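Side-chain contacts in Hen1 (Anabaena variabilis, PDB 3JWH), which probably transfers a methyl group from S-adenosylmethionine to the 2'-hydroxyl of the 3'-terminal nucleotide of RNA, through its methyltransferase domain: residues 60-63 with 64-67; 80-83 with 84-87; 169-172 with 173-176. All coordinates share one frame; numbering follows the deposited sequence.

Contact 1: residues 60-63 with 64-67; sequences DVSY and RSLE. With SAH (S-adenosyl-L-homocysteine), chain C.
L66 meets D60 with its branches nearly eclipsed about CB-CG (chi2 6°), a strained or imprecisely modelled shape that brings L66 CD1 to 3.4 Å from D60 CB and sets CD2 beside the carbonyls of D60 and S62. Leucine suits this buried spot, where it also touches C38 and Q90. S62 is the N-cap of helix 63-73. Its OG, turned away from its own backbone N (chi1 162°), accepts S65 N at 3.1 Å in an almost straight bond, while S65 OG adds a weak one to the same oxygen. Serine suits the N-cap because its short hydroxyl reaches an N-H of the first turn.

This is the end of the second strand of a Rossmann-like methyltransferase, where an acidic residue characteristically holds the cofactor ribose. D60 OD1 accepts SAH O2' at 2.9 Å; OD2 lies so close to O3' that the bond length is doubtful, and it also accepts G39 N. D60 OD1 further receives S62 N at 3.0 Å through its anti lone pair, an Asx turn that helps fix the carboxylate. V61 sets its CB 3.5 Å from C2 of the SAH adenine, an apolar neighbour for the base.

Contact 2: residues 80-83 with 84-87; sequences RNQW and ERLQ
Q82 and R85 lie side by side, their ends running the same way, and the backbone oxygen of Q82 receives two bonds from the arginine, one of them weak. R85 NH1 donates to Q82 O at 3.1 Å, the oxygen lying somewhat out of the guanidinium plane, and R85 N adds the weak, long bond to the same atom. The amide of Q82 takes no such bond from R85: its OE1 sits 3.0 Å above one face of the R85 guanidinium, toward the rim, where the N-H groups do not aim at it. The contact between Q82 CG and R85 NH1 is tighter than expected, and its exact distance is doubtful. A bend at chi3 (60°) turns the arginine chain back, bringing its head alongside Q82.

The guanidinium finds further acceptors beyond this turn. NE donates to F53 O, NH1 also to L48 O, and NH2 weakly to L47 O. A long side chain with a flat, multiply donating head suits this place near the end of helix 42-49, where carbonyls of the helix and of the following loop accept from it. Here the chain makes a type I beta turn, W83 to L86, which leads from the weakly bonded helix 80-83 into strand 86-90, an outermost strand of the Rossmann-like sheet. L86 N closes the turn on W83 O at 3.2 Å, and W83 N is taken up by R80 O at 3.0 Å. Within the helix, Q82 NE2 reaches N81 OD1 only weakly, at 3.3 Å. The indole NH of W83 has a weak bond to L78 O, while its side chain touches L48, D74 and L76. L86 adds an apolar side chain against L48, and the backbone of R85 pairs with I56 of strand 55-60.

Contact 3: residues 169-172 with 173-176; sequences SQFQ and NWAN
S169 to N176 form regular alpha helix, with S169 O, Q170 O, F171 O and Q172 O each accepting the amide N-H four residues on, from the 2.9 Å bond of N173 N to S169 O to the 3.0 Å bond of N176 N to Q172 O. F171 and W174 both swing CG away from the backbone N (chi1 -177° in F171), which carries their rings to the same flank of the helix. The ring planes are near parallel, 22° apart, but slid so far that they barely overlap, and the closest ring atoms are F171 CE1 and W174 CE3 at 4.0 Å. W174 also brings the edge of its ring up to F171 O. Its indole NH is satisfied by E124 OE2, and its ring pairs edge-to-face with that of W166, so tryptophan serves here both as apolar filler and as a single aimed donor. F171 is wholly apolar and lies against V138, T140 and A205. A175 touches F188 and F207, where a small side chain probably fits best.

N173, at the exposed surface, folds its amide back against S169 O, with N173 ND2 3.1 Å from S169 O but at a poor angle for bonding. N176, partly covered by V186, does likewise: its ND2 comes to 2.8 Å from Q172 O without the geometry of a hydrogen bond. With an alanine here, Q172 O would keep the bond from N176 N but would probably lose the amide lying against it, and V186 part of its neighbour. F171, W174 and A175 pack helix 168-181 on strands 135-141, 202-209 and 184-188, and helices lying against the sheet in this way are characteristic of the Rossmann-like methyltransferase fold.

In the fold
All three are local contacts within one Rossmann-like domain, at different places in it. Contact 1 sits at the carboxyl end of strand 55-60 and is the one that belongs to the cofactor pocket; its chemistry is polar capping plus ribose binding. Contact 2 is a surface turn leading into neighbouring strand 86-90, held mainly by arginine and backbone carbonyls; its centre lies about 20 Å from that of contact 1. Contact 3, partly buried like contact 1, lies on the other side of the chain's centre on helix 168-181, where rings and an alanine pack against the sheet's far strands. Its centre is about 36 Å from that of contact 2.

Contact 1: residues 60-63 with 64-67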
loop_
_atom_site.group_PDB
_atom_site.type_symbol
_atom_site.label_atom_id
_atom_site.label_comp_id
_atom_site.label_asym_id
_atom_site.label_seq_id
_atom_site.Cartn_x
_atom_site.Cartn_y
_atom_site.Cartn_z
ATOM N N ASP A 60 -5.708 6.332 -8.138
ATOM C CA ASP A 60 -4.568 7.213 -8.401
ATOM C C ASP A 60 -5.042 8.555 -8.940
ATOM O O ASP A 60 -6.052 8.625 -9.631
ATOM C CB ASP A 60 -3.594 6.591 -9.406
ATOM C CG ASP A 60 -2.161 7.071 -9.187
ATOM O OD1 ASP A 60 -1.797 8.174 -9.646
ATOM O OD2 ASP A 60 -1.405 6.342 -8.519
ATOM N N VAL A 61 -4.315 9.627 -8.635
ATOM C CA VAL A 61 -4.712 10.936 -9.133
ATOM C C VAL A 61 -4.267 11.140 -10.577
ATOM O O VAL A 61 -4.810 11.989 -11.303
ATOM C CB VAL A 61 -4.169 12.086 -8.225
ATOM C CG1 VAL A 61 -2.676 12.247 -8.377
ATOM C CG2 VAL A 61 -4.910 13.392 -8.543
ATOM N N SER A 62 -3.300 10.329 -11.017
ATOM C CA SER A 62 -2.799 10.453 -12.380
ATOM C C SER A 62 -3.551 9.635 -13.442
ATOM O O SER A 62 -3.679 8.414 -13.339
ATOM C CB SER A 62 -1.311 10.116 -12.413
ATOM O OG SER A 62 -0.898 9.828 -13.729
ATOM N N TYR A 63 -4.052 10.331 -14.461
ATOM C CA TYR A 63 -4.783 9.707 -15.561
ATOM C C TYR A 63 -3.816 8.885 -16.401
ATOM O O TYR A 63 -4.148 7.794 -16.854
ATOM C CB TYR A 63 -5.459 10.783 -16.448
ATOM C CG TYR A 63 -6.682 11.443 -15.821
ATOM C CD1 TYR A 63 -7.946 10.867 -15.934
ATOM C CD2 TYR A 63 -6.571 12.636 -15.113
ATOM C CE1 TYR A 63 -9.068 11.456 -15.363
ATOM C CE2 TYR A 63 -7.694 13.244 -14.535
ATOM C CZ TYR A 63 -8.939 12.644 -14.667
ATOM O OH TYR A 63 -10.057 13.231 -14.107
ATOM N N ARG A 64 -2.624 9.415 -16.613
ATOM C CA ARG A 64 -1.619 8.721 -17.402
ATOM C C ARG A 64 -1.316 7.354 -16.797
ATOM O O ARG A 64 -1.325 6.337 -17.487
ATOM C CB ARG A 64 -0.332 9.544 -17.469
ATOM C CG ARG A 64 0.668 8.991 -18.465
ATOM C CD ARG A 64 0.180 9.195 -19.882
ATOM N NE ARG A 64 0.530 8.087 -20.769
ATOM C CZ ARG A 64 -0.251 7.034 -20.991
ATOM N NH1 ARG A 64 -1.432 6.942 -20.387
ATOM N NH2 ARG A 64 0.133 6.087 -21.839
ATOM N N SER A 65 -1.071 7.336 -15.496
ATOM C CA SER A 65 -0.772 6.092 -14.804
ATOM C C SER A 65 -1.925 5.103 -14.822
ATOM O O SER A 65 -1.704 3.898 -14.966
ATOM C CB SER A 65 -0.368 6.386 -13.369
ATOM O OG SER A 65 0.908 6.995 -13.348
ATOM N N LEU A 66 -3.151 5.595 -14.670
ATOM C CA LEU A 66 -4.310 4.708 -14.682
ATOM C C LEU A 66 -4.525 4.106 -16.068
ATOM O O LEU A 66 -4.939 2.962 -16.177
ATOM C CB LEU A 66 -5.582 5.447 -14.238
ATOM C CG LEU A 66 -6.099 5.442 -12.786
ATOM C CD1 LEU A 66 -5.154 4.768 -11.815
ATOM C CD2 LEU A 66 -6.358 6.863 -12.389
ATOM N N GLU A 67 -4.267 4.866 -17.127
ATOM C CA GLU A 67 -4.449 4.325 -18.478
ATOM C C GLU A 67 -3.432 3.208 -18.692
ATOM O O GLU A 67 -3.746 2.158 -19.247
ATOM C CB GLU A 67 -4.254 5.404 -19.551
ATOM C CG GLU A 67 -5.352 6.472 -19.618
ATOM C CD GLU A 67 -6.733 5.915 -19.972
ATOM O OE1 GLU A 67 -7.291 5.135 -19.169
ATOM O OE2 GLU A 67 -7.265 6.258 -21.056
HETATM N N SAH C . 2.369 1.900 -5.776
HETATM C CA SAH C . 2.911 1.883 -7.143
HETATM C CB SAH C . 3.920 3.022 -7.302
HETATM C CG SAH C . 3.262 4.365 -6.985
HETATM S SD SAH C . 4.398 5.798 -7.080
HETATM C C SAH C . 3.624 0.553 -7.397
HETATM O O SAH C . 4.856 0.531 -7.185
HETATM O OXT SAH C . 2.924 -0.404 -7.796
HETATM C "C5'" SAH C . 3.320 7.013 -6.240
HETATM C "C4'" SAH C . 1.892 6.957 -6.785
HETATM O "O4'" SAH C . 1.039 7.731 -5.923
HETATM C "C3'" SAH C . 1.827 7.594 -8.176
HETATM O "O3'" SAH C . 0.883 6.895 -8.990
HETATM C "C2'" SAH C . 1.312 8.995 -7.844
HETATM O "O2'" SAH C . 0.627 9.526 -8.981
HETATM C "C1'" SAH C . 0.294 8.619 -6.769
HETATM N N9 SAH C . -0.137 9.790 -5.976
HETATM C C8 SAH C . 0.666 10.713 -5.452
HETATM N N7 SAH C . -0.058 11.599 -4.773
HETATM C C5 SAH C . -1.335 11.241 -4.865
HETATM C C6 SAH C . -2.524 11.763 -4.382
HETATM N N6 SAH C . -2.524 12.878 -3.652
HETATM N N1 SAH C . -3.670 11.141 -4.669
HETATM C C2 SAH C . -3.683 10.039 -5.407
HETATM N N3 SAH C . -2.571 9.515 -5.884
HETATM C C4 SAH C . -1.385 10.086 -5.635
#

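Contact 2: residues 80-83 with 84-87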
loop_
_atom_site.group_PDB
_atom_site.type_symbol
_atom_site.label_atom_id
_atom_site.label_comp_id
_atom_site.label_asym_id
_atom_site.label_seq_id
_atom_site.Cartn_x
_atom_site.Cartn_y
_atom_site.Cartn_z
ATOM N N ARG A 80 -14.133 -14.999 -17.206
ATOM C CA ARG A 80 -15.039 -13.842 -17.206
ATOM C C ARG A 80 -15.338 -13.267 -15.819
ATOM O O ARG A 80 -15.101 -12.080 -15.564
ATOM C CB ARG A 80 -16.355 -14.200 -17.900
ATOM C CG ARG A 80 -17.275 -13.006 -18.120
ATOM C CD ARG A 80 -18.497 -13.382 -18.966
ATOM N NE ARG A 80 -19.186 -12.210 -19.509
ATOM C CZ ARG A 80 -20.210 -12.265 -20.358
ATOM N NH1 ARG A 80 -20.681 -13.434 -20.769
ATOM N NH2 ARG A 80 -20.758 -11.148 -20.805
ATOM N N ASN A 81 -15.851 -14.096 -14.920
ATOM C CA ASN A 81 -16.171 -13.627 -13.577
ATOM C C ASN A 81 -14.991 -12.949 -12.885
ATOM O O ASN A 81 -15.184 -12.116 -11.998
ATOM C CB ASN A 81 -16.687 -14.793 -12.707
ATOM C CG ASN A 81 -15.640 -15.880 -12.486
ATOM O OD1 ASN A 81 -14.717 -16.043 -13.283
ATOM N ND2 ASN A 81 -15.799 -16.645 -11.410
ATOM N N GLN A 82 -13.776 -13.288 -13.306
ATOM C CA GLN A 82 -12.569 -12.736 -12.698
ATOM C C GLN A 82 -12.300 -11.276 -13.036
ATOM O O GLN A 82 -11.696 -10.547 -12.244
ATOM C CB GLN A 82 -11.360 -13.581 -13.089
ATOM C CG GLN A 82 -10.448 -13.874 -11.922
ATOM C CD GLN A 82 -11.160 -14.640 -10.823
ATOM O OE1 GLN A 82 -10.672 -14.736 -9.695
ATOM N NE2 GLN A 82 -12.323 -15.201 -11.153
ATOM N N TRP A 83 -12.750 -10.839 -14.202
ATOM C CA TRP A 83 -12.522 -9.461 -14.591
ATOM C C TRP A 83 -13.396 -8.475 -13.814
ATOM O O TRP A 83 -12.981 -7.343 -13.560
ATOM C CB TRP A 83 -12.728 -9.285 -16.100
ATOM C CG TRP A 83 -11.670 -9.927 -16.975
ATOM C CD1 TRP A 83 -11.786 -11.092 -17.689
ATOM C CD2 TRP A 83 -10.361 -9.413 -17.266
ATOM N NE1 TRP A 83 -10.637 -11.330 -18.411
ATOM C CE2 TRP A 83 -9.747 -10.317 -18.170
ATOM C CE3 TRP A 83 -9.650 -8.279 -16.856
ATOM C CZ2 TRP A 83 -8.454 -10.116 -18.669
ATOM C CZ3 TRP A 83 -8.368 -8.080 -17.354
ATOM C CH2 TRP A 83 -7.785 -8.995 -18.252
ATOM N N GLU A 84 -14.596 -8.904 -13.424
ATOM C CA GLU A 84 -15.522 -8.048 -12.674
ATOM C C GLU A 84 -15.030 -7.654 -11.273
ATOM O O GLU A 84 -15.656 -6.846 -10.592
ATOM C CB GLU A 84 -16.883 -8.731 -12.537
ATOM C CG GLU A 84 -17.725 -8.727 -13.804
ATOM C CD GLU A 84 -17.997 -7.319 -14.332
ATOM O OE1 GLU A 84 -18.512 -6.467 -13.566
ATOM O OE2 GLU A 84 -17.700 -7.065 -15.522
ATOM N N ARG A 85 -13.914 -8.230 -10.848
ATOM C CA ARG A 85 -13.336 -7.940 -9.536
ATOM C C ARG A 85 -12.548 -6.621 -9.545
ATOM O O ARG A 85 -12.389 -5.972 -8.510
ATOM C CB ARG A 85 -12.421 -9.096 -9.116
ATOM C CG ARG A 85 -13.167 -10.380 -8.787
ATOM C CD ARG A 85 -12.345 -11.646 -9.044
ATOM N NE ARG A 85 -11.112 -11.729 -8.261
ATOM C CZ ARG A 85 -9.886 -11.764 -8.790
ATOM N NH1 ARG A 85 -9.730 -11.716 -10.104
ATOM N NH2 ARG A 85 -8.818 -11.865 -8.004
ATOM N N LEU A 86 -12.076 -6.235 -10.722
ATOM C CA LEU A 86 -11.277 -5.027 -10.904
ATOM C C LEU A 86 -12.045 -3.716 -11.064
ATOM O O LEU A 86 -13.108 -3.671 -11.655
ATOM C CB LEU A 86 -10.370 -5.197 -12.119
ATOM C CG LEU A 86 -9.560 -3.946 -12.460
ATOM C CD1 LEU A 86 -8.519 -3.692 -11.371
ATOM C CD2 LEU A 86 -8.906 -4.118 -13.817
ATOM N N GLN A 87 -11.462 -2.642 -10.558
ATOM C CA GLN A 87 -12.060 -1.321 -10.642
ATOM C C GLN A 87 -10.924 -0.301 -10.550
ATOM O O GLN A 87 -10.073 -0.392 -9.668
ATOM C CB GLN A 87 -13.048 -1.126 -9.487
ATOM C CG GLN A 87 -14.101 -0.064 -9.696
ATOM C CD GLN A 87 -14.876 0.237 -8.418
ATOM O OE1 GLN A 87 -15.277 -0.677 -7.684
ATOM N NE2 GLN A 87 -15.100 1.516 -8.151
#

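Contact 3: residues 169-172 with 173-176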
loop_
_atom_site.group_PDB
_atom_site.type_symbol
_atom_site.label_atom_id
_atom_site.label_comp_id
_atom_site.label_asym_id
_atom_site.label_seq_id
_atom_site.Cartn_x
_atom_site.Cartn_y
_atom_site.Cartn_z
ATOM N N SER A 169 13.809 5.303 11.757
ATOM C CA SER A 169 13.310 6.000 12.928
ATOM C C SER A 169 12.104 6.850 12.553
ATOM O O SER A 169 11.061 6.777 13.197
ATOM C CB SER A 169 14.412 6.889 13.511
ATOM O OG SER A 169 13.939 7.616 14.634
ATOM N N GLN A 170 12.257 7.655 11.507
ATOM C CA GLN A 170 11.181 8.511 11.046
ATOM C C GLN A 170 9.923 7.712 10.712
ATOM O O GLN A 170 8.827 8.066 11.151
ATOM C CB GLN A 170 11.646 9.316 9.832
ATOM C CG GLN A 170 12.609 10.435 10.217
ATOM C CD GLN A 170 13.251 11.129 9.029
ATOM O OE1 GLN A 170 13.928 12.151 9.192
ATOM N NE2 GLN A 170 13.051 10.583 7.832
ATOM N N PHE A 171 10.088 6.633 9.955
ATOM C CA PHE A 171 8.976 5.779 9.567
ATOM C C PHE A 171 8.274 5.169 10.774
ATOM O O PHE A 171 7.042 5.174 10.856
ATOM C CB PHE A 171 9.459 4.641 8.671
ATOM C CG PHE A 171 8.351 3.758 8.165
ATOM C CD1 PHE A 171 7.324 4.288 7.378
ATOM C CD2 PHE A 171 8.327 2.407 8.474
ATOM C CE1 PHE A 171 6.296 3.473 6.909
ATOM C CE2 PHE A 171 7.303 1.580 8.009
ATOM C CZ PHE A 171 6.285 2.116 7.223
ATOM N N GLN A 172 9.058 4.626 11.700
ATOM C CA GLN A 172 8.489 4.009 12.886
ATOM C C GLN A 172 7.822 4.989 13.848
ATOM O O GLN A 172 6.860 4.630 14.520
ATOM C CB GLN A 172 9.543 3.154 13.599
ATOM C CG GLN A 172 9.658 1.777 12.951
ATOM C CD GLN A 172 10.662 0.855 13.606
ATOM O OE1 GLN A 172 10.642 0.646 14.820
ATOM N NE2 GLN A 172 11.540 0.272 12.791
ATOM N N ASN A 173 8.311 6.220 13.909
ATOM C CA ASN A 173 7.696 7.218 14.778
ATOM C C ASN A 173 6.381 7.638 14.129
ATOM O O ASN A 173 5.383 7.874 14.809
ATOM C CB ASN A 173 8.586 8.459 14.930
ATOM C CG ASN A 173 9.872 8.179 15.686
ATOM O OD1 ASN A 173 9.950 7.261 16.518
ATOM N ND2 ASN A 173 10.892 8.994 15.416
ATOM N N TRP A 174 6.403 7.746 12.804
ATOM C CA TRP A 174 5.224 8.123 12.043
ATOM C C TRP A 174 4.123 7.109 12.309
ATOM O O TRP A 174 2.989 7.487 12.610
ATOM C CB TRP A 174 5.522 8.143 10.542
ATOM C CG TRP A 174 4.277 8.307 9.708
ATOM C CD1 TRP A 174 3.553 9.461 9.530
ATOM C CD2 TRP A 174 3.546 7.271 9.039
ATOM N NE1 TRP A 174 2.416 9.200 8.804
ATOM C CE2 TRP A 174 2.382 7.864 8.491
ATOM C CE3 TRP A 174 3.758 5.899 8.852
ATOM C CZ2 TRP A 174 1.429 7.126 7.771
ATOM C CZ3 TRP A 174 2.808 5.164 8.131
ATOM C CH2 TRP A 174 1.660 5.780 7.603
ATOM N N ALA A 175 4.471 5.825 12.210
ATOM C CA ALA A 175 3.518 4.742 12.404
ATOM C C ALA A 175 3.032 4.612 13.834
ATOM O O ALA A 175 1.868 4.298 14.073
ATOM C CB ALA A 175 4.117 3.425 11.934
ATOM N N ASN A 176 3.926 4.833 14.788
ATOM C CA ASN A 176 3.540 4.744 16.182
ATOM C C ASN A 176 2.620 5.929 16.474
ATOM O O ASN A 176 1.648 5.791 17.212
ATOM C CB ASN A 176 4.771 4.771 17.099
ATOM C CG ASN A 176 5.533 3.451 17.091
ATOM O OD1 ASN A 176 4.935 2.375 17.092
ATOM N ND2 ASN A 176 6.863 3.532 17.104
#